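Local coordinates for Ras-associated and pleckstrin homology domains-containing protein 1 (Homo sapiens, PDB 4GN1) that mediates localized membrane signals, is implicated in regulating lamellipodial dynamics and targets EVL and VASP to the leading edge, here as its Ras-associating and PH domains, at residues G104-A109 against D224-H229; P132-V137 against F153-S158; Y201-K206 against L220-V225. All coordinates share one frame; numbering follows the deposited sequence.

Interaction 1 (G104-A109 against D224-H229)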
# COMPACT_ATOMS: atom_id res chain seq x y z
N GLY A 104 -3.45 2.59 -18.58
CA GLY A 104 -3.72 3.84 -17.89
C GLY A 104 -3.19 4.94 -18.76
O GLY A 104 -1.97 5.08 -18.88
N LYS A 105 -4.07 5.71 -19.40
CA LYS A 105 -5.54 5.55 -19.32
C LYS A 105 -6.15 5.71 -17.94
O LYS A 105 -6.72 4.76 -17.36
CB LYS A 105 -6.05 4.29 -20.04
CG LYS A 105 -6.78 4.59 -21.34
CD LYS A 105 -6.02 5.56 -22.26
CE LYS A 105 -4.82 4.89 -22.95
NZ LYS A 105 -5.24 3.72 -23.78
N LYS A 106 -6.02 6.93 -17.42
CA LYS A 106 -6.69 7.33 -16.20
C LYS A 106 -8.19 7.08 -16.40
O LYS A 106 -8.90 6.70 -15.45
CB LYS A 106 -6.41 8.81 -15.89
CG LYS A 106 -6.69 9.20 -14.44
CD LYS A 106 -5.74 10.30 -13.98
CE LYS A 106 -6.10 10.78 -12.58
NZ LYS A 106 -7.20 11.78 -12.60
N GLU A 107 -8.62 7.29 -17.64
CA GLU A 107 -9.95 6.94 -18.15
C GLU A 107 -10.40 5.56 -17.62
O GLU A 107 -9.68 4.55 -17.75
CB GLU A 107 -9.90 6.93 -19.68
CG GLU A 107 -10.86 7.89 -20.38
CD GLU A 107 -12.33 7.53 -20.19
OE1 GLU A 107 -12.63 6.45 -19.63
OE2 GLU A 107 -13.19 8.33 -20.60
N THR A 108 -11.60 5.53 -17.04
CA THR A 108 -12.11 4.36 -16.32
C THR A 108 -13.18 3.58 -17.11
O THR A 108 -14.03 4.20 -17.74
CB THR A 108 -12.65 4.76 -14.92
OG1 THR A 108 -13.18 3.61 -14.26
CG2 THR A 108 -13.76 5.82 -15.00
N ALA A 109 -13.15 2.25 -17.06
CA ALA A 109 -13.99 1.46 -17.96
C ALA A 109 -14.21 0.02 -17.52
O ALA A 109 -13.47 -0.48 -16.66
CB ALA A 109 -13.38 1.45 -19.37
N ASP A 224 -6.04 13.82 -6.96
CA ASP A 224 -7.37 13.24 -6.80
C ASP A 224 -7.26 11.75 -6.41
O ASP A 224 -6.16 11.22 -6.30
CB ASP A 224 -8.21 13.46 -8.07
CG ASP A 224 -7.56 12.88 -9.31
OD1 ASP A 224 -7.03 11.76 -9.25
OD2 ASP A 224 -7.59 13.54 -10.37
N VAL A 225 -8.39 11.08 -6.20
CA VAL A 225 -8.36 9.76 -5.57
C VAL A 225 -7.92 8.67 -6.55
O VAL A 225 -7.38 7.62 -6.16
CB VAL A 225 -9.70 9.43 -4.85
CG1 VAL A 225 -10.76 8.94 -5.83
CG2 VAL A 225 -9.49 8.43 -3.73
N ARG A 226 -8.13 8.96 -7.84
CA ARG A 226 -7.70 8.12 -8.94
C ARG A 226 -6.18 8.03 -9.02
O ARG A 226 -5.60 6.94 -9.04
CB ARG A 226 -8.29 8.67 -10.24
CG ARG A 226 -8.29 7.73 -11.43
CD ARG A 226 -9.25 6.55 -11.25
NE ARG A 226 -9.17 5.64 -12.39
CZ ARG A 226 -8.31 4.63 -12.49
NH1 ARG A 226 -7.44 4.36 -11.52
NH2 ARG A 226 -8.32 3.87 -13.58
N THR A 227 -5.52 9.19 -9.05
CA THR A 227 -4.05 9.25 -9.11
C THR A 227 -3.46 8.53 -7.89
O THR A 227 -2.52 7.76 -8.01
CB THR A 227 -3.52 10.71 -9.14
OG1 THR A 227 -4.29 11.47 -10.08
CG2 THR A 227 -2.05 10.76 -9.54
N LEU A 228 -4.05 8.78 -6.72
CA LEU A 228 -3.67 8.07 -5.52
C LEU A 228 -3.74 6.55 -5.71
O LEU A 228 -2.78 5.85 -5.39
CB LEU A 228 -4.51 8.53 -4.32
CG LEU A 228 -4.28 7.84 -2.97
CD1 LEU A 228 -2.84 8.02 -2.47
CD2 LEU A 228 -5.28 8.32 -1.92
N HIS A 229 -4.84 6.06 -6.28
CA HIS A 229 -5.03 4.62 -6.47
C HIS A 229 -4.08 4.02 -7.46
O HIS A 229 -3.49 2.94 -7.21
CB HIS A 229 -6.48 4.27 -6.78
CG HIS A 229 -7.41 4.43 -5.59
ND1 HIS A 229 -8.75 4.60 -5.72
CD2 HIS A 229 -7.14 4.49 -4.22
CE1 HIS A 229 -9.30 4.73 -4.50
NE2 HIS A 229 -8.32 4.66 -3.58

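Interaction 2 (P132-V137 against F153-S158)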
# COMPACT_ATOMS: atom_id res chain seq x y z
N PRO A 132 3.11 -1.73 -16.47
CA PRO A 132 3.18 -0.47 -17.23
C PRO A 132 3.53 0.69 -16.29
O PRO A 132 3.07 0.71 -15.14
CB PRO A 132 1.77 -0.33 -17.83
CG PRO A 132 1.19 -1.71 -17.75
CD PRO A 132 1.74 -2.27 -16.46
N GLU A 133 4.35 1.60 -16.78
CA GLU A 133 4.95 2.67 -15.98
C GLU A 133 3.92 3.77 -15.69
O GLU A 133 3.06 4.10 -16.52
CB GLU A 133 6.21 3.23 -16.67
CG GLU A 133 7.10 2.15 -17.30
CD GLU A 133 8.52 2.59 -17.63
OE1 GLU A 133 8.72 3.57 -18.39
OE2 GLU A 133 9.47 1.94 -17.14
N ILE A 134 3.98 4.30 -14.47
CA ILE A 134 3.10 5.40 -14.08
C ILE A 134 3.96 6.66 -14.12
O ILE A 134 5.11 6.66 -13.67
CB ILE A 134 2.43 5.18 -12.69
CG1 ILE A 134 1.98 3.71 -12.48
CG2 ILE A 134 1.29 6.18 -12.44
CD1 ILE A 134 0.98 3.14 -13.48
N GLU A 135 3.41 7.70 -14.72
CA GLU A 135 4.07 8.98 -14.83
C GLU A 135 3.03 10.01 -14.46
O GLU A 135 1.83 9.77 -14.65
CB GLU A 135 4.58 9.22 -16.26
CG GLU A 135 3.78 10.20 -17.13
CD GLU A 135 3.00 9.56 -18.28
OE1 GLU A 135 3.03 10.15 -19.39
OE2 GLU A 135 2.37 8.49 -18.09
N GLY A 136 3.47 11.13 -13.93
CA GLY A 136 2.57 12.24 -13.65
C GLY A 136 3.24 13.20 -12.70
O GLY A 136 4.27 12.87 -12.11
N VAL A 137 2.66 14.39 -12.58
CA VAL A 137 3.15 15.36 -11.62
C VAL A 137 2.49 15.03 -10.29
O VAL A 137 1.39 14.46 -10.25
CB VAL A 137 2.96 16.82 -12.10
CG1 VAL A 137 3.35 17.82 -11.03
CG2 VAL A 137 3.80 17.09 -13.35
N PHE A 153 7.05 12.63 -11.71
CA PHE A 153 7.45 11.30 -11.20
C PHE A 153 7.29 10.19 -12.21
O PHE A 153 6.39 10.24 -13.06
CB PHE A 153 6.65 10.92 -9.95
CG PHE A 153 7.13 11.58 -8.70
CD1 PHE A 153 6.57 12.79 -8.28
CD2 PHE A 153 8.14 11.01 -7.95
CE1 PHE A 153 7.01 13.41 -7.12
CE2 PHE A 153 8.60 11.63 -6.79
CZ PHE A 153 8.03 12.83 -6.37
N LEU A 154 8.14 9.19 -12.07
CA LEU A 154 8.20 8.08 -12.99
C LEU A 154 8.55 6.77 -12.28
O LEU A 154 9.64 6.62 -11.69
CB LEU A 154 9.20 8.38 -14.11
CG LEU A 154 9.10 7.47 -15.33
CD1 LEU A 154 9.24 8.26 -16.63
CD2 LEU A 154 10.14 6.36 -15.24
N LEU A 155 7.61 5.83 -12.34
CA LEU A 155 7.78 4.50 -11.76
C LEU A 155 8.36 3.53 -12.78
O LEU A 155 7.74 3.26 -13.82
CB LEU A 155 6.45 3.98 -11.21
CG LEU A 155 6.43 2.54 -10.66
CD1 LEU A 155 7.04 2.47 -9.25
CD2 LEU A 155 5.01 1.97 -10.69
N ARG A 156 9.56 3.04 -12.47
CA ARG A 156 10.22 1.92 -13.16
C ARG A 156 10.21 0.71 -12.22
O ARG A 156 10.09 0.87 -11.01
CB ARG A 156 11.68 2.26 -13.46
CG ARG A 156 11.90 3.35 -14.50
CD ARG A 156 13.35 3.39 -14.93
NE ARG A 156 13.61 4.47 -15.88
CZ ARG A 156 14.23 5.62 -15.60
NH1 ARG A 156 14.68 5.87 -14.37
NH2 ARG A 156 14.42 6.52 -16.56
N ALA A 157 10.37 -0.49 -12.78
CA ALA A 157 10.53 -1.71 -11.99
C ALA A 157 11.69 -1.57 -11.01
O ALA A 157 11.76 -2.27 -10.00
CB ALA A 157 10.75 -2.90 -12.90
N SER A 158 12.59 -0.63 -11.31
CA SER A 158 13.77 -0.39 -10.46
C SER A 158 13.59 0.67 -9.34
O SER A 158 14.57 1.01 -8.66
CB SER A 158 15.00 -0.07 -11.34
OG SER A 158 14.74 1.03 -12.19

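Interaction 3 (Y201-K206 against L220-V225)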
# COMPACT_ATOMS: atom_id res chain seq x y z
N TYR A 201 -5.34 13.30 -0.69
CA TYR A 201 -4.93 12.08 -1.37
C TYR A 201 -3.40 11.87 -1.28
O TYR A 201 -2.65 12.20 -2.20
CB TYR A 201 -5.47 12.05 -2.79
CG TYR A 201 -6.92 12.46 -2.84
CD1 TYR A 201 -7.90 11.65 -2.26
CD2 TYR A 201 -7.32 13.67 -3.42
CE1 TYR A 201 -9.24 12.01 -2.28
CE2 TYR A 201 -8.65 14.04 -3.45
CZ TYR A 201 -9.61 13.21 -2.87
OH TYR A 201 -10.97 13.54 -2.88
N CYS A 202 -2.97 11.34 -0.13
CA CYS A 202 -1.56 11.23 0.23
C CYS A 202 -1.07 9.81 0.43
O CYS A 202 -1.70 9.00 1.14
CB CYS A 202 -1.29 12.01 1.51
SG CYS A 202 -1.35 13.80 1.36
N LEU A 203 0.10 9.51 -0.15
CA LEU A 203 0.82 8.26 0.13
C LEU A 203 2.19 8.51 0.78
O LEU A 203 2.80 9.57 0.58
CB LEU A 203 0.96 7.43 -1.14
CG LEU A 203 1.82 8.01 -2.28
CD1 LEU A 203 2.37 6.86 -3.12
CD2 LEU A 203 1.04 8.97 -3.16
N VAL A 204 2.67 7.54 1.57
CA VAL A 204 3.88 7.70 2.35
C VAL A 204 4.70 6.45 2.12
O VAL A 204 4.17 5.33 2.14
CB VAL A 204 3.61 7.84 3.88
CG1 VAL A 204 4.90 8.02 4.67
CG2 VAL A 204 2.68 9.00 4.19
N LEU A 205 6.00 6.65 1.88
CA LEU A 205 6.96 5.56 1.73
C LEU A 205 8.01 5.66 2.84
O LEU A 205 8.59 6.73 3.06
CB LEU A 205 7.62 5.61 0.35
CG LEU A 205 6.67 5.70 -0.83
CD1 LEU A 205 7.30 6.56 -1.89
CD2 LEU A 205 6.39 4.33 -1.40
N LYS A 206 8.17 4.58 3.58
CA LYS A 206 9.21 4.48 4.61
C LYS A 206 9.60 3.04 4.86
O LYS A 206 8.82 2.12 4.63
CB LYS A 206 8.78 5.12 5.95
CG LYS A 206 7.62 4.41 6.65
CD LYS A 206 7.65 4.67 8.15
CE LYS A 206 6.84 3.61 8.89
NZ LYS A 206 7.55 2.31 8.85
N LEU A 220 4.02 12.04 -0.33
CA LEU A 220 3.53 12.40 -1.66
C LEU A 220 2.04 12.74 -1.61
O LEU A 220 1.27 12.10 -0.88
CB LEU A 220 3.78 11.27 -2.65
CG LEU A 220 5.24 10.93 -2.90
CD1 LEU A 220 5.41 9.63 -3.69
CD2 LEU A 220 5.92 12.09 -3.61
N CYS A 221 1.64 13.74 -2.38
CA CYS A 221 0.24 14.17 -2.45
C CYS A 221 -0.25 14.16 -3.89
O CYS A 221 0.43 14.66 -4.79
CB CYS A 221 0.06 15.57 -1.85
SG CYS A 221 -1.65 16.14 -1.82
N CYS A 222 -1.43 13.59 -4.10
CA CYS A 222 -1.95 13.42 -5.44
C CYS A 222 -3.09 14.39 -5.68
O CYS A 222 -3.71 14.86 -4.72
CB CYS A 222 -2.43 11.99 -5.62
SG CYS A 222 -1.14 10.77 -5.33
N ASP A 223 -3.36 14.66 -6.96
CA ASP A 223 -4.42 15.59 -7.36
C ASP A 223 -5.82 15.14 -6.93
O ASP A 223 -6.65 15.98 -6.59
CB ASP A 223 -4.42 15.82 -8.89
CG ASP A 223 -3.43 16.90 -9.33
OD1 ASP A 223 -3.00 16.87 -10.51
OD2 ASP A 223 -3.07 17.77 -8.50
N ASP A 224 -6.04 13.82 -6.96
CA ASP A 224 -7.37 13.24 -6.80
C ASP A 224 -7.26 11.75 -6.41
O ASP A 224 -6.16 11.22 -6.30
CB ASP A 224 -8.21 13.46 -8.07
CG ASP A 224 -7.56 12.88 -9.31
OD1 ASP A 224 -7.03 11.76 -9.25
OD2 ASP A 224 -7.59 13.54 -10.37
N VAL A 225 -8.39 11.08 -6.20
CA VAL A 225 -8.36 9.76 -5.57
C VAL A 225 -7.92 8.67 -6.55
O VAL A 225 -7.38 7.62 -6.16
CB VAL A 225 -9.70 9.43 -4.85
CG1 VAL A 225 -10.76 8.94 -5.83
CG2 VAL A 225 -9.49 8.43 -3.73

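Interaction 1 (G104-A109 against D224-H229)
Lys106 and Asp224 meet tip to tip in a salt bridge, NZ lying 2.9 Å from OD2 of Asp224. The ammonium takes the syn side of that oxygen, 19° out of the carboxylate plane, and adds a weak bond to OD1. OD1 is mainly engaged within its own turn, for Asp224 is the N-cap of helix 225-240: the Thr227 N-H points at it almost straight, 3.0 Å from Thr227 N to Asp224 OD1, and Thr227 OG1 donates to it from above the carboxylate plane. OD1 thus serves mainly the helix start, and OD2 the lysine.

The stems of the long side chains pack around this bridge. CE of Lys106 rests 3.2 Å from Thr227 OG1, and its CG touches CG of Arg226 at 3.7 Å, the two long chains running past each other in opposite directions. A bend at chi2 (68°) turns the arginine toward the backbone of the 104-109 loop, where NE comes within 3.2 Å of Lys106 O. Its NH2 is hydrogen-bonded to Asn100 O, and Tyr101 offers a cation-pi contact.

Loop 104-109, which leads into helix 113-124, is thereby fastened to the first turn of the C-terminal helix characteristic of a PH domain. The contact lies at the surface; the positive lysine probably offsets the charge of the capping carboxylate, while the carboxylate keeps its bonds to the helix.

Interaction 2 (P132-V137 against F153-S158)
Gly136 and Phe153 share the shortest bond of this antiparallel pair, Phe153 N donating to Gly136 O at 2.8 Å. The return bond, Gly136 N to Phe153 O at 3.2 Å, is less straight, with 148° at the hydrogen, and completes the ring of a hydrogen-bonded pair. Phe153 O also receives a CA-H...O contact from Glu135 CA, 3.2 Å away. Two residues along, Leu155 N gives Ile134 O a nearly linear bond of 3.0 Å, which extends the pairing one step beyond Glu135. Between these links Glu135 and Leu154 form a non-hydrogen-bonded pair, both side chains on one face of the sheet.

On the other face, Ile134 and Leu155 lie side by side and point the same way, CG1 of the isoleucine 3.9 Å from CD2 of the leucine. With CG anti to its backbone N (chi1 176°), Leu155 extends alongside its neighbour, and Trp231 of helix 225-240 packs on both as well as on Phe153. The Phe153 ring also stands edge-to-face with Phe177.

Toward the open end, CB of Glu133 sits 3.2 Å from Leu155 O. Its carboxylate meets the aliphatic part of Arg156, OE2 being 3.9 Å from CG of that arginine, and their charged groups remain apart. The arginine instead reaches a cation-pi contact with Tyr161, a site of ABL1 phosphorylation that is unmodified here.

These are the first two strands of the PH domain's beta-sandwich, joined as a hairpin. One face faces the hydrophobic core under the C-terminal helix, whereas the other carries Glu135 and Leu154; the backbone bonds fix the register, and the apolar face probably supplies much of the adhesion.

Interaction 3 (Y201-K206 against L220-V225)
The Tyr201 ring lies with one face against the backbone linking Asp224 to Val225. Val225 N stands 3.8 Å above the plane over the ring centre, and Asp224 C sits offset toward the rim on the same side. CD2 of the ring comes to 3.4 Å from Asp224 CA, while CE1 touches Val225 CB at 3.7 Å. Cys222 O lies at the edge, near the ring plane. CG of Tyr201 is anti to its carbonyl carbon (chi1 -45°), which carries the aromatic group across the start of helix 225-240, and Leu228 packs against the CA and CB of Tyr201.

Beyond the ring the chains pair as an antiparallel hairpin. Cys222 N bonds to Tyr201 O at 2.7 Å, and Leu203 and Leu220 exchange two backbone bonds, that from Leu220 N to Leu203 O meeting the oxygen nearly end-on (170° at the carbonyl). This hairpin, strands 202-206 and 218-221, belongs to the second half of the PH beta-sandwich and leads directly into the C-terminal helix that closes the fold.

The two faces differ. Cys202 and Cys221 form a non-hydrogen-bonded pair, with SG of Cys202 3.9 Å from CB of Cys221. Facing the core, Leu203 reaches with one methyl, CD2, into the angle between Leu220 CB and Cys222 SG, 3.6 Å from the latter. CD1 of Leu205 meets CD1 of Leu220 at 4.0 Å; Ile235 of helix 225-240 covers Leu203 and Leu205, and Leu140 packs on Leu220.

From the N terminus, the chain first reaches loop 104-109, whose partner lies 115 residues later at the start of helix 225-240; interaction 1 closes this long loop. Within that span, interaction 2 closes the hairpin of strands 135-141 and 148-156, and interaction 3 the later hairpin of strands 202-206 and 218-221, one after the other. Interactions 1 and 3 both finish at the turn into helix 225-240, sharing Asp224 and Val225, with Leu228 packing on Tyr201 and Cys222. Interactions 2 and 3 meet where Phe153 CZ lies 3.6 Å from Leu220 CD2. Together they tie the PH strands, the C-terminal helix and the segment leading into helix 113-124.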